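Local coordinates for Lin2118 protein (Listeria innocua, PDB 3OOU) that probably binds specific DNA sequences as a transcription regulator, this chain being the C-terminal AraC-type helix-turn-helix part of a longer response-regulator-like protein, at residues E20-S23 with L24-G28; Q40-Q43 with K44-E48; D52-N55 with R56-N60; T83-A86 with Y87-R90. All coordinates share one frame; numbering follows the deposited sequence. Where two conformers were deposited one is given.

How the interactions relate
From the N terminus, all four interactions are local and follow one another in series, none nested in another and none crossing. Interaction 1 turns the loop after helix 6-17 into helix 24-31. Interaction 2 ends helix 35-46, and interaction 3 lies on the long helix 50-68, close to the centre of the chain; interaction 4 starts helix 85-96. Long-range ties run through interaction 3. R58 reaches back to interaction 1, R56 and Y53 meet E48 and F42 of interaction 2, and the N55 side chain lies next to Y87 of interaction 4. Helix 50-68 thus joins the two helical halves, as the linker helix does in AraC-family DNA-binding domains.

Interaction 1. Residues E20-S23 with L24-G28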
ATOM      1  N   GLU A  20       4.919  -4.572   5.642  1.00 21.19           N
ATOM      2  CA  GLU A  20       5.972  -3.991   6.470  0.50 21.42           C
ATOM      3  C   GLU A  20       6.233  -2.545   6.090  1.00 20.78           C
ATOM      4  O   GLU A  20       5.739  -2.058   5.070  1.00 20.34           O
ATOM      5  CB  GLU A  20       7.256  -4.830   6.461  0.50 21.97           C
ATOM      6  CG  GLU A  20       7.803  -5.174   5.102  0.50 22.98           C
ATOM      7  CD  GLU A  20       8.952  -6.155   5.185  0.50 24.38           C
ATOM      8  OE1 GLU A  20       8.733  -7.360   4.940  0.50 24.85           O
ATOM      9  OE2 GLU A  20      10.072  -5.720   5.516  0.50 25.68           O
ATOM     10  N   GLY A  21       6.964  -1.841   6.953  1.00 20.40           N
ATOM     11  CA  GLY A  21       7.315  -0.454   6.700  1.00 20.18           C
ATOM     12  C   GLY A  21       8.117  -0.407   5.415  1.00 19.90           C
ATOM     13  O   GLY A  21       9.115  -1.120   5.260  1.00 20.72           O
HETATM   14  N   MSE A  22       7.676   0.424   4.487  1.00 19.28           N
HETATM   15  CA  MSE A  22       8.295   0.488   3.178  1.00 18.71           C
HETATM   16  C   MSE A  22       8.193   1.890   2.626  1.00 18.08           C
HETATM   17  O   MSE A  22       7.143   2.535   2.717  1.00 18.68           O
HETATM   18  CB  MSE A  22       7.594  -0.484   2.219  1.00 19.13           C
HETATM   19  CG  MSE A  22       8.328  -0.681   0.907  1.00 20.36           C
HETATM   20 SE   MSE A  22       7.340  -1.874  -0.236  0.70 22.75          SE
HETATM   21  CE  MSE A  22       7.040  -3.298   0.980  1.00 22.61           C
ATOM     22  N   SER A  23       9.289   2.354   2.041  1.00 16.86           N
ATOM     23  CA  SER A  23       9.309   3.639   1.363  1.00 15.75           C
ATOM     24  C   SER A  23      10.362   3.581   0.272  1.00 15.12           C
ATOM     25  O   SER A  23      11.130   2.605   0.186  1.00 15.36           O
ATOM     26  CB  SER A  23       9.664   4.755   2.353  1.00 15.76           C
ATOM     27  OG  SER A  23      10.992   4.589   2.835  1.00 16.40           O
ATOM     28  N   LEU A  24      10.432   4.628  -0.543  1.00 14.46           N
ATOM     29  CA  LEU A  24      11.533   4.737  -1.498  1.00 14.56           C
ATOM     30  C   LEU A  24      12.890   4.661  -0.804  1.00 14.84           C
ATOM     31  O   LEU A  24      13.824   4.070  -1.343  1.00 15.43           O
ATOM     32  CB  LEU A  24      11.421   6.007  -2.339  1.00 14.33           C
ATOM     33  CG  LEU A  24      10.269   6.010  -3.347  1.00 14.35           C
ATOM     34  CD1 LEU A  24      10.159   7.382  -3.977  1.00 14.66           C
ATOM     35  CD2 LEU A  24      10.490   4.941  -4.408  1.00 14.72           C
ATOM     36  N   LYS A  25      12.996   5.239   0.393  1.00 14.98           N
ATOM     37  CA  LYS A  25      14.257   5.219   1.133  1.00 15.18           C
ATOM     38  C   LYS A  25      14.619   3.804   1.597  1.00 15.22           C
ATOM     39  O   LYS A  25      15.765   3.384   1.447  1.00 15.54           O
ATOM     40  CB  LYS A  25      14.226   6.194   2.316  1.00 15.73           C
ATOM     41  CG  LYS A  25      14.262   7.652   1.904  1.00 17.96           C
ATOM     42  CD  LYS A  25      14.384   8.548   3.133  1.00 21.95           C
ATOM     43  CE  LYS A  25      14.236  10.013   2.762  1.00 24.86           C
ATOM     44  NZ  LYS A  25      12.830  10.325   2.363  1.00 27.67           N
ATOM     45  N   THR A  26      13.655   3.058   2.137  1.00 14.97           N
ATOM     46  CA  THR A  26      13.968   1.698   2.598  1.00 15.38           C
ATOM     47  C   THR A  26      14.276   0.794   1.401  1.00 15.46           C
ATOM     48  O   THR A  26      15.190  -0.023   1.466  1.00 15.90           O
ATOM     49  CB  THR A  26      12.865   1.058   3.495  1.00 15.26           C
ATOM     50  OG1 THR A  26      11.679   0.807   2.727  1.00 15.86           O
ATOM     51  CG2 THR A  26      12.529   1.958   4.688  1.00 15.40           C
ATOM     52  N   LEU A  27      13.539   0.974   0.307  1.00 15.55           N
ATOM     53  CA  LEU A  27      13.788   0.205  -0.917  1.00 15.89           C
ATOM     54  C   LEU A  27      15.148   0.535  -1.499  1.00 15.93           C
ATOM     55  O   LEU A  27      15.876  -0.359  -1.917  1.00 16.38           O
ATOM     56  CB  LEU A  27      12.704   0.458  -1.957  1.00 16.17           C
ATOM     57  CG  LEU A  27      11.361  -0.193  -1.656  1.00 17.83           C
ATOM     58  CD1 LEU A  27      10.306   0.472  -2.502  1.00 18.78           C
ATOM     59  CD2 LEU A  27      11.391  -1.693  -1.926  1.00 20.36           C
ATOM     60  N   GLY A  28      15.499   1.816  -1.503  1.00 15.98           N
ATOM     61  CA  GLY A  28      16.802   2.251  -2.005  1.00 16.24           C
ATOM     62  C   GLY A  28      17.927   1.616  -1.213  1.00 17.05           C
ATOM     63  O   GLY A  28      18.940   1.190  -1.778  1.00 16.87           O
TER
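S23 and T26 exchange hydrogen bonds as a capping box, a compact example of how a loop is turned into a helix. The backbone N of S23 donates to T26 OG1 over 2.9 Å at 162°, and in return T26 N donates to S23 OG over 3.2 Å. S23 OG and T26 OG1 suit this, each lying between its own backbone N and carbonyl carbon (chi1 65° and 68°), folded back against the main chain. S23 is the N-cap, and its side chain takes up an amide hydrogen of the first turn. The backbone adds a third bond, L27 N to S23 O at 2.9 Å, which starts the helical pattern; L27 CG packs on the same carbonyl, 3.4 Å from S23 O.

Apolar contact accompanies the polar one. CG of selenomethionine M22 meets CG of L27 at 4.0 Å, bridging the residue before the cap to the first turn after it. The same M22 CG passes T26 OG1, the two side chains crossing at about a right angle. M22 packs on I14 and H17 of helix 6-17 and on F50 and R58 of helix 50-68, while L24 and L27 both touch F50 and also L38, which belongs to helix 35-46.

Interaction 2. Residues Q40-Q43 with K44-E48; sequences QLFQ and KEMGE
CG of selenomethionine M46 sits over one face of the F42 ring, 3.6 Å from its centroid and 15° off the normal, a CH-pi contact one helical turn on. It lies off-centre, nearest F42 CE2 at 3.5 Å. The first torsion of M46 (chi1 -55°) puts CG there, opposite its own carbonyl carbon, and the rest of the chain climbs away from the face, leaving the selenium 5.2 Å from the centroid in a Met-aromatic contact. The F42 ring comes back alongside the next turn, under M46. At the ring edge, in its plane, lies E48 O, 3.6 Å from F42 CD2.

That carbonyl also receives a CA-H...O contact from Q43 CA at 3.4 Å, so E48, two residues past the helix, folds back beside its last turn. Elsewhere L41 CD1 touches E45 CG. Backbone bonds position these groups: M46 N to F42 O is 2.8 Å, and G47 N to Q43 O is more bent, at 131°. G47 leaves helical geometry with positive phi and ends helix 35-46. Outward, F42 packs on I7 and L11 of helix 6-17, and two partners lie on helix 50-68: Y53, edge-to-face with F42, and R56, salt-bridged to E48.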
ATOM      1  N   GLN A  40      11.713   8.145  -9.570  1.00 14.80           N
ATOM      2  CA  GLN A  40      11.551   8.670 -10.932  1.00 15.38           C
ATOM      3  C   GLN A  40      11.277   7.570 -11.937  1.00 16.11           C
ATOM      4  O   GLN A  40      10.406   7.707 -12.794  1.00 16.61           O
ATOM      5  CB  GLN A  40      12.790   9.451 -11.360  1.00 15.64           C
ATOM      6  CG  GLN A  40      12.994  10.713 -10.566  1.00 17.24           C
ATOM      7  CD  GLN A  40      14.353  11.319 -10.792  1.00 17.79           C
ATOM      8  OE1 GLN A  40      15.349  10.607 -10.902  1.00 18.68           O
ATOM      9  NE2 GLN A  40      14.405  12.644 -10.858  1.00 19.36           N
ATOM     10  N   LEU A  41      12.033   6.482 -11.828  1.00 16.62           N
ATOM     11  CA  LEU A  41      11.853   5.322 -12.684  1.00 17.20           C
ATOM     12  C   LEU A  41      10.455   4.733 -12.471  1.00 17.27           C
ATOM     13  O   LEU A  41       9.773   4.360 -13.434  1.00 17.62           O
ATOM     14  CB  LEU A  41      12.942   4.282 -12.398  1.00 17.45           C
ATOM     15  CG  LEU A  41      12.866   2.961 -13.165  1.00 19.06           C
ATOM     16  CD1 LEU A  41      13.082   3.169 -14.664  1.00 20.87           C
ATOM     17  CD2 LEU A  41      13.874   1.976 -12.596  1.00 21.24           C
ATOM     18  N   PHE A  42      10.021   4.690 -11.208  1.00 17.19           N
ATOM     19  CA  PHE A  42       8.688   4.201 -10.887  1.00 17.77           C
ATOM     20  C   PHE A  42       7.604   5.076 -11.518  1.00 18.86           C
ATOM     21  O   PHE A  42       6.695   4.551 -12.177  1.00 19.15           O
ATOM     22  CB  PHE A  42       8.490   4.055  -9.371  1.00 17.57           C
ATOM     23  CG  PHE A  42       7.335   3.167  -9.006  1.00 17.53           C
ATOM     24  CD1 PHE A  42       7.550   1.836  -8.657  1.00 17.42           C
ATOM     25  CD2 PHE A  42       6.034   3.651  -9.041  1.00 18.30           C
ATOM     26  CE1 PHE A  42       6.488   1.004  -8.337  1.00 17.80           C
ATOM     27  CE2 PHE A  42       4.961   2.826  -8.721  1.00 18.37           C
ATOM     28  CZ  PHE A  42       5.188   1.501  -8.363  1.00 18.05           C
ATOM     29  N   GLN A  43       7.721   6.396 -11.337  1.00 19.61           N
ATOM     30  CA  GLN A  43       6.783   7.347 -11.933  0.50 20.68           C
ATOM     31  C   GLN A  43       6.730   7.209 -13.447  1.00 21.13           C
ATOM     32  O   GLN A  43       5.646   7.238 -14.044  1.00 21.43           O
ATOM     33  CB  GLN A  43       7.143   8.783 -11.557  0.50 21.08           C
ATOM     34  CG  GLN A  43       6.588   9.243 -10.232  0.50 22.46           C
ATOM     35  CD  GLN A  43       6.062  10.663 -10.304  0.50 24.78           C
ATOM     36  OE1 GLN A  43       4.961  10.905 -10.804  0.50 26.02           O
ATOM     37  NE2 GLN A  43       6.845  11.611  -9.804  0.50 25.93           N
ATOM     38  N   LYS A  44       7.897   7.048 -14.067  1.00 21.19           N
ATOM     39  CA  LYS A  44       7.990   6.889 -15.518  1.00 22.16           C
ATOM     40  C   LYS A  44       7.276   5.633 -16.010  1.00 22.44           C
ATOM     41  O   LYS A  44       6.473   5.699 -16.946  1.00 23.15           O
ATOM     42  CB  LYS A  44       9.455   6.870 -15.971  1.00 22.20           C
ATOM     43  CG  LYS A  44       9.631   6.632 -17.478  1.00 23.65           C
ATOM     44  CD  LYS A  44      11.096   6.592 -17.886  1.00 23.78           C
ATOM     45  CE  LYS A  44      11.790   7.935 -17.684  1.00 24.40           C
ATOM     46  NZ  LYS A  44      11.142   9.004 -18.487  1.00 24.59           N
ATOM     47  N   GLU A  45       7.564   4.496 -15.382  1.00 22.17           N
ATOM     48  CA  GLU A  45       7.097   3.199 -15.882  1.00 22.45           C
ATOM     49  C   GLU A  45       5.672   2.860 -15.461  1.00 22.54           C
ATOM     50  O   GLU A  45       4.951   2.176 -16.196  1.00 22.55           O
ATOM     51  CB  GLU A  45       8.064   2.083 -15.470  1.00 22.39           C
ATOM     52  CG  GLU A  45       9.461   2.220 -16.085  1.00 24.16           C
ATOM     53  CD  GLU A  45       9.437   2.265 -17.611  1.00 26.92           C
ATOM     54  OE1 GLU A  45       8.650   1.510 -18.225  1.00 27.77           O
ATOM     55  OE2 GLU A  45      10.206   3.055 -18.198  1.00 28.35           O
HETATM   56  N   MSE A  46       5.269   3.348 -14.289  1.00 22.45           N
HETATM   57  CA  MSE A  46       3.948   3.035 -13.737  1.00 23.22           C
HETATM   58  C   MSE A  46       2.917   4.147 -13.913  1.00 23.15           C
HETATM   59  O   MSE A  46       1.714   3.911 -13.744  1.00 23.35           O
HETATM   60  CB  MSE A  46       4.060   2.644 -12.260  1.00 23.41           C
HETATM   61  CG  MSE A  46       5.035   1.497 -11.997  1.00 26.21           C
HETATM   62 SE   MSE A  46       4.621  -0.118 -12.989  1.00 34.71          SE
HETATM   63  CE  MSE A  46       2.836  -0.428 -12.332  1.00 33.21           C
ATOM     64  N   GLY A  47       3.386   5.350 -14.236  1.00 23.03           N
ATOM     65  CA  GLY A  47       2.505   6.501 -14.475  1.00 23.28           C
ATOM     66  C   GLY A  47       1.933   7.161 -13.233  1.00 23.10           C
ATOM     67  O   GLY A  47       1.006   7.974 -13.324  1.00 24.02           O
ATOM     68  N   GLU A  48       2.481   6.816 -12.073  1.00 22.04           N
ATOM     69  CA  GLU A  48       2.038   7.377 -10.796  1.00 21.23           C
ATOM     70  C   GLU A  48       3.164   7.278  -9.779  1.00 20.54           C
ATOM     71  O   GLU A  48       4.132   6.546  -9.991  1.00 20.72           O
ATOM     72  CB  GLU A  48       0.803   6.630 -10.277  1.00 21.19           C
ATOM     73  CG  GLU A  48       1.067   5.165  -9.956  1.00 20.60           C
ATOM     74  CD  GLU A  48      -0.154   4.421  -9.469  1.00 20.40           C
ATOM     75  OE1 GLU A  48      -1.046   5.041  -8.841  1.00 20.55           O
ATOM     76  OE2 GLU A  48      -0.212   3.197  -9.704  1.00 20.32           O
TER

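Interaction 3. Residues D52-N55 with R56-N60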
ATOM      1  N   ASP A  52       1.437   6.154  -4.230  1.00 16.28           N
ATOM      2  CA  ASP A  52       0.055   5.958  -4.695  1.00 16.32           C
ATOM      3  C   ASP A  52      -0.199   4.509  -5.129  1.00 15.48           C
ATOM      4  O   ASP A  52      -1.247   3.933  -4.809  1.00 15.44           O
ATOM      5  CB  ASP A  52      -0.306   6.969  -5.790  1.00 17.35           C
ATOM      6  CG  ASP A  52      -0.333   8.401  -5.268  1.00 20.29           C
ATOM      7  OD1 ASP A  52      -0.941   8.635  -4.202  1.00 22.24           O
ATOM      8  OD2 ASP A  52       0.258   9.291  -5.919  1.00 24.38           O
ATOM      9  N   TYR A  53       0.774   3.906  -5.812  1.00 14.71           N
ATOM     10  CA  TYR A  53       0.692   2.490  -6.159  1.00 14.11           C
ATOM     11  C   TYR A  53       0.629   1.631  -4.894  1.00 13.54           C
ATOM     12  O   TYR A  53      -0.187   0.711  -4.795  1.00 13.49           O
ATOM     13  CB  TYR A  53       1.895   2.064  -7.005  1.00 14.27           C
ATOM     14  CG  TYR A  53       1.902   0.589  -7.354  1.00 14.58           C
ATOM     15  CD1 TYR A  53       1.378   0.140  -8.568  1.00 16.82           C
ATOM     16  CD2 TYR A  53       2.432  -0.358  -6.473  1.00 15.03           C
ATOM     17  CE1 TYR A  53       1.379  -1.211  -8.892  1.00 17.54           C
ATOM     18  CE2 TYR A  53       2.435  -1.710  -6.792  1.00 16.29           C
ATOM     19  CZ  TYR A  53       1.903  -2.127  -8.003  1.00 17.80           C
ATOM     20  OH  TYR A  53       1.898  -3.459  -8.338  1.00 20.40           O
ATOM     21  N   LEU A  54       1.500   1.930  -3.933  1.00 13.32           N
ATOM     22  CA  LEU A  54       1.549   1.160  -2.703  1.00 12.84           C
ATOM     23  C   LEU A  54       0.257   1.284  -1.890  1.00 12.93           C
ATOM     24  O   LEU A  54      -0.249   0.278  -1.378  1.00 13.11           O
ATOM     25  CB  LEU A  54       2.778   1.539  -1.868  1.00 12.90           C
ATOM     26  CG  LEU A  54       2.980   0.750  -0.573  1.00 13.76           C
ATOM     27  CD1 LEU A  54       3.111  -0.761  -0.819  1.00 15.14           C
ATOM     28  CD2 LEU A  54       4.198   1.282   0.163  1.00 15.78           C
ATOM     29  N   ASN A  55      -0.283   2.498  -1.796  1.00 12.97           N
ATOM     30  CA  ASN A  55      -1.562   2.703  -1.112  1.00 13.39           C
ATOM     31  C   ASN A  55      -2.707   1.916  -1.755  1.00 13.57           C
ATOM     32  O   ASN A  55      -3.483   1.281  -1.043  1.00 13.99           O
ATOM     33  CB  ASN A  55      -1.904   4.197  -1.002  1.00 13.83           C
ATOM     34  CG  ASN A  55      -1.186   4.882   0.156  1.00 14.72           C
ATOM     35  OD1 ASN A  55      -0.494   5.893  -0.028  1.00 18.53           O
ATOM     36  ND2 ASN A  55      -1.351   4.340   1.351  1.00 13.58           N
ATOM     37  N   ARG A  56      -2.821   1.943  -3.085  1.00 13.53           N
ATOM     38  CA  ARG A  56      -3.874   1.170  -3.738  0.50 13.93           C
ATOM     39  C   ARG A  56      -3.712  -0.322  -3.429  1.00 13.79           C
ATOM     40  O   ARG A  56      -4.700  -1.009  -3.136  1.00 13.97           O
ATOM     41  CB  ARG A  56      -3.921   1.428  -5.248  0.50 14.39           C
ATOM     42  CG  ARG A  56      -5.224   0.940  -5.895  0.50 15.86           C
ATOM     43  CD  ARG A  56      -5.231   1.147  -7.403  0.50 18.37           C
ATOM     44  NE  ARG A  56      -3.928   0.839  -7.972  0.50 20.21           N
ATOM     45  CZ  ARG A  56      -3.061   1.752  -8.386  0.50 21.10           C
ATOM     46  NH1 ARG A  56      -3.367   3.042  -8.323  0.50 22.32           N
ATOM     47  NH2 ARG A  56      -1.889   1.375  -8.870  0.50 21.52           N
ATOM     48  N   TYR A  57      -2.472  -0.810  -3.477  1.00 13.96           N
ATOM     49  CA  TYR A  57      -2.176  -2.215  -3.222  1.00 14.35           C
ATOM     50  C   TYR A  57      -2.603  -2.607  -1.798  1.00 13.94           C
ATOM     51  O   TYR A  57      -3.282  -3.613  -1.588  1.00 14.37           O
ATOM     52  CB  TYR A  57      -0.679  -2.498  -3.453  1.00 14.48           C
ATOM     53  CG  TYR A  57      -0.347  -3.971  -3.521  1.00 16.62           C
ATOM     54  CD1 TYR A  57      -0.314  -4.640  -4.744  1.00 19.12           C
ATOM     55  CD2 TYR A  57      -0.081  -4.701  -2.361  1.00 17.38           C
ATOM     56  CE1 TYR A  57      -0.022  -5.998  -4.809  1.00 21.31           C
ATOM     57  CE2 TYR A  57       0.211  -6.061  -2.417  1.00 20.16           C
ATOM     58  CZ  TYR A  57       0.244  -6.702  -3.643  1.00 21.33           C
ATOM     59  OH  TYR A  57       0.524  -8.056  -3.708  1.00 24.63           O
ATOM     60  N   ARG A  58      -2.228  -1.776  -0.830  1.00 13.76           N
ATOM     61  CA  ARG A  58      -2.551  -2.017   0.569  1.00 13.30           C
ATOM     62  C   ARG A  58      -4.041  -1.915   0.852  1.00 13.62           C
ATOM     63  O   ARG A  58      -4.593  -2.729   1.598  1.00 14.09           O
ATOM     64  CB  ARG A  58      -1.784  -1.031   1.442  1.00 12.79           C
ATOM     65  CG  ARG A  58      -0.298  -1.347   1.508  1.00 12.57           C
ATOM     66  CD  ARG A  58       0.463  -0.268   2.249  1.00 12.89           C
ATOM     67  NE  ARG A  58       1.761  -0.778   2.689  1.00 14.12           N
ATOM     68  CZ  ARG A  58       2.720  -0.036   3.232  1.00 14.30           C
ATOM     69  NH1 ARG A  58       2.548   1.276   3.383  1.00 14.71           N
ATOM     70  NH2 ARG A  58       3.857  -0.606   3.628  1.00 15.08           N
ATOM     71  N   VAL A  59      -4.695  -0.924   0.248  1.00 13.84           N
ATOM     72  CA  VAL A  59      -6.135  -0.749   0.440  1.00 14.21           C
ATOM     73  C   VAL A  59      -6.903  -1.929  -0.156  1.00 14.75           C
ATOM     74  O   VAL A  59      -7.895  -2.375   0.421  1.00 15.51           O
ATOM     75  CB  VAL A  59      -6.629   0.618  -0.104  1.00 13.77           C
ATOM     76  CG1 VAL A  59      -8.151   0.667  -0.172  1.00 14.82           C
ATOM     77  CG2 VAL A  59      -6.108   1.748   0.775  1.00 14.43           C
ATOM     78  N   ASN A  60      -6.429  -2.458  -1.283  1.00 15.28           N
ATOM     79  CA  ASN A  60      -7.082  -3.632  -1.867  1.00 16.26           C
ATOM     80  C   ASN A  60      -7.043  -4.839  -0.943  1.00 16.04           C
ATOM     81  O   ASN A  60      -8.007  -5.590  -0.872  1.00 16.88           O
ATOM     82  CB  ASN A  60      -6.530  -3.960  -3.253  1.00 17.11           C
ATOM     83  CG  ASN A  60      -7.108  -3.058  -4.328  1.00 19.14           C
ATOM     84  OD1 ASN A  60      -8.154  -2.431  -4.133  1.00 21.89           O
ATOM     85  ND2 ASN A  60      -6.427  -2.976  -5.459  1.00 21.68           N
TER
HETATM   86  O   HOH W   1      -1.416  -0.694  -6.974  1.00 17.68           O
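L54 and R58 pack one turn apart on helix 50-68, the long helix that joins the two halves of an AraC-type helix-turn-helix domain. CD2 of L54 lies over the centre of one face of the R58 guanidinium, with CD2 to NH1 at 3.6 Å. The arginine chain, extended from CG to NE, runs past L54 CG and CD1, and R58 CG approaches L54 O at 3.3 Å. Its polar end is held from elsewhere: NE donates to F18 O, which helps to fix the rotation of the flat group laid against the leucine.

R56 was modelled in two conformers. In one, chi1 (-165°) turns the chain away from its own amide nitrogen and a bend at chi3 (40°) swings the guanidinium back toward Y53, where R56 NH2 comes 3.5 Å from Y53 CD1. The two planes are 88° apart, and E48 is the outside partner of this guanidinium. Backbone bonds, such as V59 N to N55 O at 2.8 Å, keep the turns in step. A water lies 3.3 Å above the Y53 ring, over its centre; it donates to Y53 O at 2.9 Å and, in this conformer, accepts a weak hydrogen bond from R56 NH2.

Interaction 4. Residues T83-A86 with Y87-R90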
ATOM      1  N   THR A  83       0.430   2.217   9.995  1.00 18.34           N
ATOM      2  CA  THR A  83       0.604   2.507  11.416  1.00 19.59           C
ATOM      3  C   THR A  83      -0.028   3.847  11.791  1.00 19.88           C
ATOM      4  O   THR A  83      -0.246   4.128  12.973  1.00 20.72           O
ATOM      5  CB  THR A  83       2.090   2.510  11.816  1.00 19.93           C
ATOM      6  OG1 THR A  83       2.790   3.497  11.055  1.00 21.26           O
ATOM      7  CG2 THR A  83       2.717   1.139  11.573  1.00 20.85           C
ATOM      8  N   ASP A  84      -0.292   4.676  10.783  1.00 19.88           N
ATOM      9  CA  ASP A  84      -0.906   5.994  10.966  1.00 20.11           C
ATOM     10  C   ASP A  84      -2.376   5.866  10.569  1.00 19.67           C
ATOM     11  O   ASP A  84      -2.704   5.753   9.384  1.00 19.18           O
ATOM     12  CB  ASP A  84      -0.159   7.021  10.097  1.00 20.67           C
ATOM     13  CG  ASP A  84      -0.770   8.427  10.139  1.00 22.00           C
ATOM     14  OD1 ASP A  84      -1.951   8.602  10.514  1.00 22.00           O
ATOM     15  OD2 ASP A  84      -0.046   9.373   9.750  1.00 25.70           O
HETATM   16  N   MSE A  85      -3.254   5.867  11.568  1.00 19.25           N
HETATM   17  CA  MSE A  85      -4.668   5.586  11.346  1.00 18.90           C
HETATM   18  C   MSE A  85      -5.425   6.696  10.605  1.00 18.72           C
HETATM   19  O   MSE A  85      -6.338   6.409   9.829  1.00 18.77           O
HETATM   20  CB  MSE A  85      -5.354   5.210  12.659  1.00 19.43           C
HETATM   21  CG  MSE A  85      -4.899   3.857  13.201  1.00 20.10           C
HETATM   22 SE   MSE A  85      -5.070   2.429  11.884  0.70 20.69          SE
HETATM   23  CE  MSE A  85      -6.988   2.533  11.596  1.00 22.05           C
ATOM     24  N   ALA A  86      -5.043   7.950  10.837  1.00 18.69           N
ATOM     25  CA  ALA A  86      -5.619   9.064  10.085  1.00 18.72           C
ATOM     26  C   ALA A  86      -5.265   8.920   8.606  1.00 18.38           C
ATOM     27  O   ALA A  86      -6.112   9.124   7.731  1.00 18.96           O
ATOM     28  CB  ALA A  86      -5.131  10.403  10.636  1.00 18.92           C
ATOM     29  N   TYR A  87      -4.014   8.543   8.341  1.00 18.30           N
ATOM     30  CA  TYR A  87      -3.537   8.321   6.978  1.00 18.09           C
ATOM     31  C   TYR A  87      -4.256   7.140   6.325  1.00 18.06           C
ATOM     32  O   TYR A  87      -4.726   7.257   5.194  1.00 18.07           O
ATOM     33  CB  TYR A  87      -2.021   8.122   6.987  1.00 18.36           C
ATOM     34  CG  TYR A  87      -1.363   7.995   5.634  1.00 18.95           C
ATOM     35  CD1 TYR A  87      -1.403   9.044   4.708  1.00 19.81           C
ATOM     36  CD2 TYR A  87      -0.663   6.837   5.292  1.00 19.01           C
ATOM     37  CE1 TYR A  87      -0.771   8.931   3.469  1.00 20.29           C
ATOM     38  CE2 TYR A  87      -0.029   6.714   4.058  1.00 19.56           C
ATOM     39  CZ  TYR A  87      -0.092   7.763   3.154  1.00 19.87           C
ATOM     40  OH  TYR A  87       0.544   7.647   1.939  1.00 21.05           O
ATOM     41  N   PHE A  88      -4.367   6.018   7.042  1.00 17.97           N
ATOM     42  CA  PHE A  88      -5.142   4.877   6.544  1.00 18.31           C
ATOM     43  C   PHE A  88      -6.559   5.301   6.159  1.00 18.92           C
ATOM     44  O   PHE A  88      -7.051   4.962   5.079  1.00 18.92           O
ATOM     45  CB  PHE A  88      -5.202   3.745   7.574  1.00 18.33           C
ATOM     46  CG  PHE A  88      -6.164   2.645   7.205  1.00 18.57           C
ATOM     47  CD1 PHE A  88      -5.912   1.823   6.108  1.00 18.51           C
ATOM     48  CD2 PHE A  88      -7.328   2.435   7.944  1.00 19.53           C
ATOM     49  CE1 PHE A  88      -6.796   0.804   5.756  1.00 19.50           C
ATOM     50  CE2 PHE A  88      -8.225   1.411   7.602  1.00 20.11           C
ATOM     51  CZ  PHE A  88      -7.954   0.596   6.504  1.00 20.43           C
ATOM     52  N   TYR A  89      -7.202   6.045   7.053  1.00 19.70           N
ATOM     53  CA  TYR A  89      -8.559   6.525   6.834  1.00 20.64           C
ATOM     54  C   TYR A  89      -8.673   7.313   5.522  1.00 20.67           C
ATOM     55  O   TYR A  89      -9.570   7.051   4.714  1.00 21.10           O
ATOM     56  CB  TYR A  89      -8.997   7.370   8.028  1.00 21.11           C
ATOM     57  CG  TYR A  89     -10.472   7.659   8.087  1.00 23.64           C
ATOM     58  CD1 TYR A  89     -11.383   6.681   8.500  1.00 25.11           C
ATOM     59  CD2 TYR A  89     -10.959   8.921   7.760  1.00 26.06           C
ATOM     60  CE1 TYR A  89     -12.744   6.950   8.559  1.00 27.59           C
ATOM     61  CE2 TYR A  89     -12.318   9.201   7.818  1.00 28.28           C
ATOM     62  CZ  TYR A  89     -13.202   8.213   8.215  1.00 29.06           C
ATOM     63  OH  TYR A  89     -14.543   8.506   8.278  1.00 31.42           O
ATOM     64  N   ARG A  90      -7.748   8.246   5.308  1.00 20.96           N
ATOM     65  CA  ARG A  90      -7.717   9.049   4.077  1.00 21.42           C
ATOM     66  C   ARG A  90      -7.496   8.177   2.845  1.00 20.69           C
ATOM     67  O   ARG A  90      -8.195   8.306   1.834  1.00 20.91           O
ATOM     68  CB  ARG A  90      -6.614  10.108   4.139  1.00 22.06           C
ATOM     69  CG  ARG A  90      -6.924  11.315   4.997  1.00 24.50           C
ATOM     70  CD  ARG A  90      -5.918  12.444   4.774  1.00 28.01           C
ATOM     71  NE  ARG A  90      -4.551  12.087   5.164  1.00 30.20           N
ATOM     72  CZ  ARG A  90      -4.070  12.156   6.405  1.00 31.60           C
ATOM     73  NH1 ARG A  90      -4.837  12.563   7.411  1.00 32.84           N
ATOM     74  NH2 ARG A  90      -2.812  11.814   6.642  1.00 32.03           N
TER
HETATM   75  O   HOH W   2      -1.395  11.658   9.139  1.00 46.30           O
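D84 caps the start of helix 85-96 by accepting from Y87 N through OD1 at 3.0 Å, in a nearly straight bond of 165°. The donor reaches that oxygen from above the carboxylate plane, 64° out of it. The carboxylate, trans to its own amide nitrogen (chi1 176°), lies alongside the first turn, and Y87 CB packs against D84 CG at 3.4 Å. An acid at an N-cap is expected to interact favourably with the helix dipole. Its other oxygen, OD2, accepts from a water at 2.7 Å, and this water accepts from R90 NH2 at 2.9 Å, joining opposite charges that are not in direct contact. The guanidinium meets this water at its edge, in plane, while one of its faces lies over A86 O.

Backbone bonds continue the turn, among them F88 N to D84 O. The apolar side consists of selenomethionine M85 and F88, lying side by side and pointing the same way. M85 CE touches F88 CD2 at 3.7 Å, and the selenium, 5.5 Å from the ring centroid, makes an oblique Met-aromatic contact. Around them, M85 packs on L73, T74 and A77 of helix 73-79; F88 reaches A77 and also P100 of helix 100-107, which Y89 touches too.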